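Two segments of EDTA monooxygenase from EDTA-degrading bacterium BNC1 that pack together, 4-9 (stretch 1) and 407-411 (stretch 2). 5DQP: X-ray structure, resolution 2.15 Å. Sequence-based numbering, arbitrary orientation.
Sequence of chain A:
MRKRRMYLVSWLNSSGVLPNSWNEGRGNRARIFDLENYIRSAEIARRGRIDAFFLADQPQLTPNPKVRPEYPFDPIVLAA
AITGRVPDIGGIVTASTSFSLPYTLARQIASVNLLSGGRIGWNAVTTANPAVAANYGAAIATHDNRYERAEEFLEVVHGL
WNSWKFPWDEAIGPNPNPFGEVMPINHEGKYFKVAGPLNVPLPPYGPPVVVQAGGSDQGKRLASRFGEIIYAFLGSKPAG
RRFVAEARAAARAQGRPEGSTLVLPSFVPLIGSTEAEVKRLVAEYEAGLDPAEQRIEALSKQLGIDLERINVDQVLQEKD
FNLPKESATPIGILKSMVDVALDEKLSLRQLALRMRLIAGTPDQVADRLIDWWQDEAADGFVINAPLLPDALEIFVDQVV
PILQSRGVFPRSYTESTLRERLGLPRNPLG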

ATOM      1  N   ARG A   4       3.438 -33.344  -7.073  1.00 35.96           N
ATOM      2  CA  ARG A   4       4.095 -32.151  -7.596  1.00 38.64           C
ATOM      3  C   ARG A   4       3.323 -31.607  -8.806  1.00 38.97           C
ATOM      4  O   ARG A   4       2.951 -32.355  -9.725  1.00 36.13           O
ATOM      5  CB  ARG A   4       5.553 -32.457  -7.965  1.00 39.86           C
ATOM      6  CG  ARG A   4       6.378 -31.227  -8.386  1.00 37.04           C
ATOM      7  CD  ARG A   4       7.814 -31.602  -8.833  1.00 37.51           C
ATOM      8  NE  ARG A   4       8.607 -30.449  -9.305  1.00 35.15           N
ATOM      9  CZ  ARG A   4       8.998 -30.268 -10.572  1.00 32.77           C
ATOM     10  NH1 ARG A   4       8.680 -31.160 -11.506  1.00 30.46           N
ATOM     11  NH2 ARG A   4       9.722 -29.206 -10.917  1.00 30.15           N
ATOM     12  N   ARG A   5       3.065 -30.301  -8.804  1.00 29.80           N
ATOM     13  CA  ARG A   5       2.380 -29.661  -9.915  1.00 26.90           C
ATOM     14  C   ARG A   5       3.079 -28.339 -10.242  1.00 22.45           C
ATOM     15  O   ARG A   5       3.900 -27.839  -9.473  1.00 23.33           O
ATOM     16  CB  ARG A   5       0.881 -29.488  -9.597  1.00 26.97           C
ATOM     17  CG  ARG A   5       0.538 -28.671  -8.339  1.00 24.39           C
ATOM     18  CD  ARG A   5       0.513 -27.163  -8.641  1.00 23.86           C
ATOM     19  NE  ARG A   5      -0.184 -26.389  -7.614  1.00 22.32           N
ATOM     20  CZ  ARG A   5      -0.521 -25.103  -7.722  1.00 23.56           C
ATOM     21  NH1 ARG A   5      -1.143 -24.508  -6.711  1.00 18.83           N
ATOM     22  NH2 ARG A   5      -0.239 -24.403  -8.831  1.00 22.31           N
ATOM     23  N   MET A   6       2.749 -27.787 -11.405  1.00 23.77           N
ATOM     24  CA  MET A   6       3.350 -26.554 -11.908  1.00 27.90           C
ATOM     25  C   MET A   6       2.696 -25.325 -11.273  1.00 21.61           C
ATOM     26  O   MET A   6       1.470 -25.268 -11.143  1.00 22.30           O
ATOM     27  CB  MET A   6       3.173 -26.499 -13.434  1.00 23.89           C
ATOM     28  CG  MET A   6       3.750 -25.274 -14.131  1.00 22.45           C
ATOM     29  SD  MET A   6       3.321 -25.280 -15.883  1.00 24.07           S
ATOM     30  CE  MET A   6       4.012 -26.861 -16.406  1.00 17.93           C
ATOM     31  N   TYR A   7       3.510 -24.333 -10.907  1.00 18.15           N
ATOM     32  CA  TYR A   7       2.998 -23.061 -10.391  1.00 21.57           C
ATOM     33  C   TYR A   7       3.102 -21.978 -11.463  1.00 20.10           C
ATOM     34  O   TYR A   7       4.024 -21.985 -12.278  1.00 21.80           O
ATOM     35  CB  TYR A   7       3.756 -22.617  -9.128  1.00 18.57           C
ATOM     36  CG  TYR A   7       3.691 -23.646  -8.022  1.00 21.94           C
ATOM     37  CD1 TYR A   7       2.607 -23.704  -7.165  1.00 23.48           C
ATOM     38  CD2 TYR A   7       4.704 -24.594  -7.869  1.00 22.34           C
ATOM     39  CE1 TYR A   7       2.533 -24.677  -6.172  1.00 22.98           C
ATOM     40  CE2 TYR A   7       4.637 -25.563  -6.893  1.00 27.49           C
ATOM     41  CZ  TYR A   7       3.546 -25.600  -6.050  1.00 25.61           C
ATOM     42  OH  TYR A   7       3.485 -26.554  -5.073  1.00 29.93           O
ATOM     43  N   LEU A   8       2.147 -21.049 -11.462  1.00 17.38           N
ATOM     44  CA  LEU A   8       2.107 -19.966 -12.439  1.00 17.86           C
ATOM     45  C   LEU A   8       1.849 -18.627 -11.762  1.00 19.15           C
ATOM     46  O   LEU A   8       0.941 -18.507 -10.931  1.00 18.43           O
ATOM     47  CB  LEU A   8       1.024 -20.218 -13.496  1.00 22.64           C
ATOM     48  CG  LEU A   8       1.234 -21.386 -14.452  1.00 23.64           C
ATOM     49  CD1 LEU A   8       0.011 -21.505 -15.325  1.00 23.01           C
ATOM     50  CD2 LEU A   8       2.511 -21.195 -15.324  1.00 18.75           C
ATOM     51  N   VAL A   9       2.621 -17.618 -12.143  1.00 17.60           N
ATOM     52  CA  VAL A   9       2.462 -16.258 -11.640  1.00 17.11           C
ATOM     53  C   VAL A   9       2.391 -15.315 -12.831  1.00 21.79           C
ATOM     54  O   VAL A   9       3.120 -15.498 -13.810  1.00 19.65           O
ATOM     55  CB  VAL A   9       3.634 -15.874 -10.709  1.00 20.43           C
ATOM     56  CG1 VAL A   9       3.521 -14.375 -10.290  1.00 18.47           C
ATOM     57  CG2 VAL A   9       3.690 -16.810  -9.503  1.00 15.07           C
ATOM     58  N   GLY A 407      -2.868 -32.530 -16.709  1.00 20.48           N
ATOM     59  CA  GLY A 407      -2.703 -33.010 -15.348  1.00 17.79           C
ATOM     60  C   GLY A 407      -1.615 -32.328 -14.542  1.00 24.47           C
ATOM     61  O   GLY A 407      -1.264 -32.816 -13.466  1.00 24.90           O
ATOM     62  N   VAL A 408      -1.082 -31.202 -15.010  1.00 22.47           N
ATOM     63  CA  VAL A 408       0.056 -30.559 -14.360  1.00 22.52           C
ATOM     64  C   VAL A 408      -0.311 -29.235 -13.710  1.00 25.08           C
ATOM     65  O   VAL A 408       0.574 -28.586 -13.127  1.00 23.20           O
ATOM     66  CB  VAL A 408       1.222 -30.353 -15.346  1.00 22.74           C
ATOM     67  CG1 VAL A 408       1.525 -31.650 -16.041  1.00 20.52           C
ATOM     68  CG2 VAL A 408       0.895 -29.229 -16.357  1.00 19.03           C
ATOM     69  N   PHE A 409      -1.577 -28.804 -13.803  1.00 20.76           N
ATOM     70  CA  PHE A 409      -2.028 -27.523 -13.275  1.00 23.27           C
ATOM     71  C   PHE A 409      -3.452 -27.615 -12.737  1.00 21.63           C
ATOM     72  O   PHE A 409      -4.325 -28.171 -13.406  1.00 21.98           O
ATOM     73  CB  PHE A 409      -1.965 -26.417 -14.343  1.00 20.55           C
ATOM     74  CG  PHE A 409      -2.011 -25.067 -13.744  1.00 24.17           C
ATOM     75  CD1 PHE A 409      -0.922 -24.615 -12.993  1.00 22.61           C
ATOM     76  CD2 PHE A 409      -3.165 -24.284 -13.817  1.00 18.06           C
ATOM     77  CE1 PHE A 409      -0.951 -23.380 -12.345  1.00 17.93           C
ATOM     78  CE2 PHE A 409      -3.203 -23.026 -13.163  1.00 20.88           C
ATOM     79  CZ  PHE A 409      -2.102 -22.589 -12.435  1.00 22.29           C
ATOM     80  N   PRO A 410      -3.737 -27.033 -11.575  1.00 21.31           N
ATOM     81  CA  PRO A 410      -5.041 -27.267 -10.937  1.00 26.13           C
ATOM     82  C   PRO A 410      -6.196 -26.557 -11.631  1.00 23.90           C
ATOM     83  O   PRO A 410      -6.036 -25.505 -12.265  1.00 22.54           O
ATOM     84  CB  PRO A 410      -4.845 -26.716  -9.517  1.00 22.80           C
ATOM     85  CG  PRO A 410      -3.819 -25.644  -9.692  1.00 23.61           C
ATOM     86  CD  PRO A 410      -2.905 -26.093 -10.809  1.00 22.62           C
ATOM     87  N   ARG A 411      -7.388 -27.130 -11.457  1.00 19.60           N
ATOM     88  CA  ARG A 411      -8.632 -26.498 -11.883  1.00 27.05           C
ATOM     89  C   ARG A 411      -9.322 -25.714 -10.778  1.00 26.48           C
ATOM     90  O   ARG A 411     -10.295 -25.006 -11.063  1.00 25.29           O
ATOM     91  CB  ARG A 411      -9.617 -27.541 -12.413  1.00 27.65           C
ATOM     92  CG  ARG A 411      -9.135 -28.266 -13.648  1.00 30.45           C
ATOM     93  CD  ARG A 411     -10.144 -29.320 -14.102  1.00 27.78           C
ATOM     94  NE  ARG A 411      -9.638 -30.104 -15.227  1.00 32.26           N
ATOM     95  CZ  ARG A 411      -9.743 -29.747 -16.507  1.00 35.86           C
ATOM     96  NH1 ARG A 411     -10.339 -28.602 -16.844  1.00 40.60           N
ATOM     97  NH2 ARG A 411      -9.247 -30.536 -17.459  1.00 37.48           N
TER

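Near its N-terminus this chain meets a segment some four hundred residues further on, and a single backbone hydrogen bond joins them. The nearest CA pairs are Arg5 CA with Val408 CA, 5.1 Å apart, and Met6 CA with Phe409 CA, 5.6 Å apart. Stretch 2 has no regular secondary structure; it begins at Gly407, the first residue to leave a helix through a Schellman motif. The positive phi there suits glycine, because a CB would be jammed against the carbonyl oxygen of the preceding residue.

Arg4 takes no part in the contact; its NH1 and NH2 are hydrogen-bonded elsewhere in the structure. Arg5 is where the packing starts. Its CB lies 3.7 Å from the carbonyl O of Val408, and with chi1 and chi2 both p the chain folds round before chi3 turns t. That course brings the guanidinium back to its own backbone neighbour: Arg5 NH2 donates to Met6 O at 3.0 Å with an angle of 164°. Held in this way, the planar group lies with one face covered by the proline ring, Pro410 CD being 3.7 Å from Arg5 NH2. The bond to Met6 O lies near the guanidinium plane, while the proline packs over a face.

Met6 makes the backbone link. Its N donates to Val408 O at 2.9 Å, and the 164° angle is close to linear. The CA-to-CB bond points toward stretch 2, and the extended side chain, t at chi1 and chi2 before m at chi3, brings CE to 3.9 Å from Val408 CG2, an apolar contact between two buried residues. Met6 O also meets the edge of the Phe409 ring, 3.1 Å from CD1. The rim of an aromatic ring carries slightly positive hydrogens, so a carbonyl oxygen is a favourable neighbour there.

At Tyr7 the strand begins, and its CB points away, leaving only backbone near the phenyl edge. The alternation returns Leu8 toward stretch 2, where its CD1 sits over a face of the Phe409 ring, 3.8 Å from the centroid and 19° off the normal. This is a CH-pi contact, accompanied by an apolar approach of 3.6 Å between Leu8 CG and Phe409 CE1. Val9 is out of reach.

The rules are compact: one near-linear backbone bond joins the two stretches, alternating side chains offer Met6 and Leu8 to the partner, and a single phenyl ring receives a carbonyl at its edge and a methyl over its face.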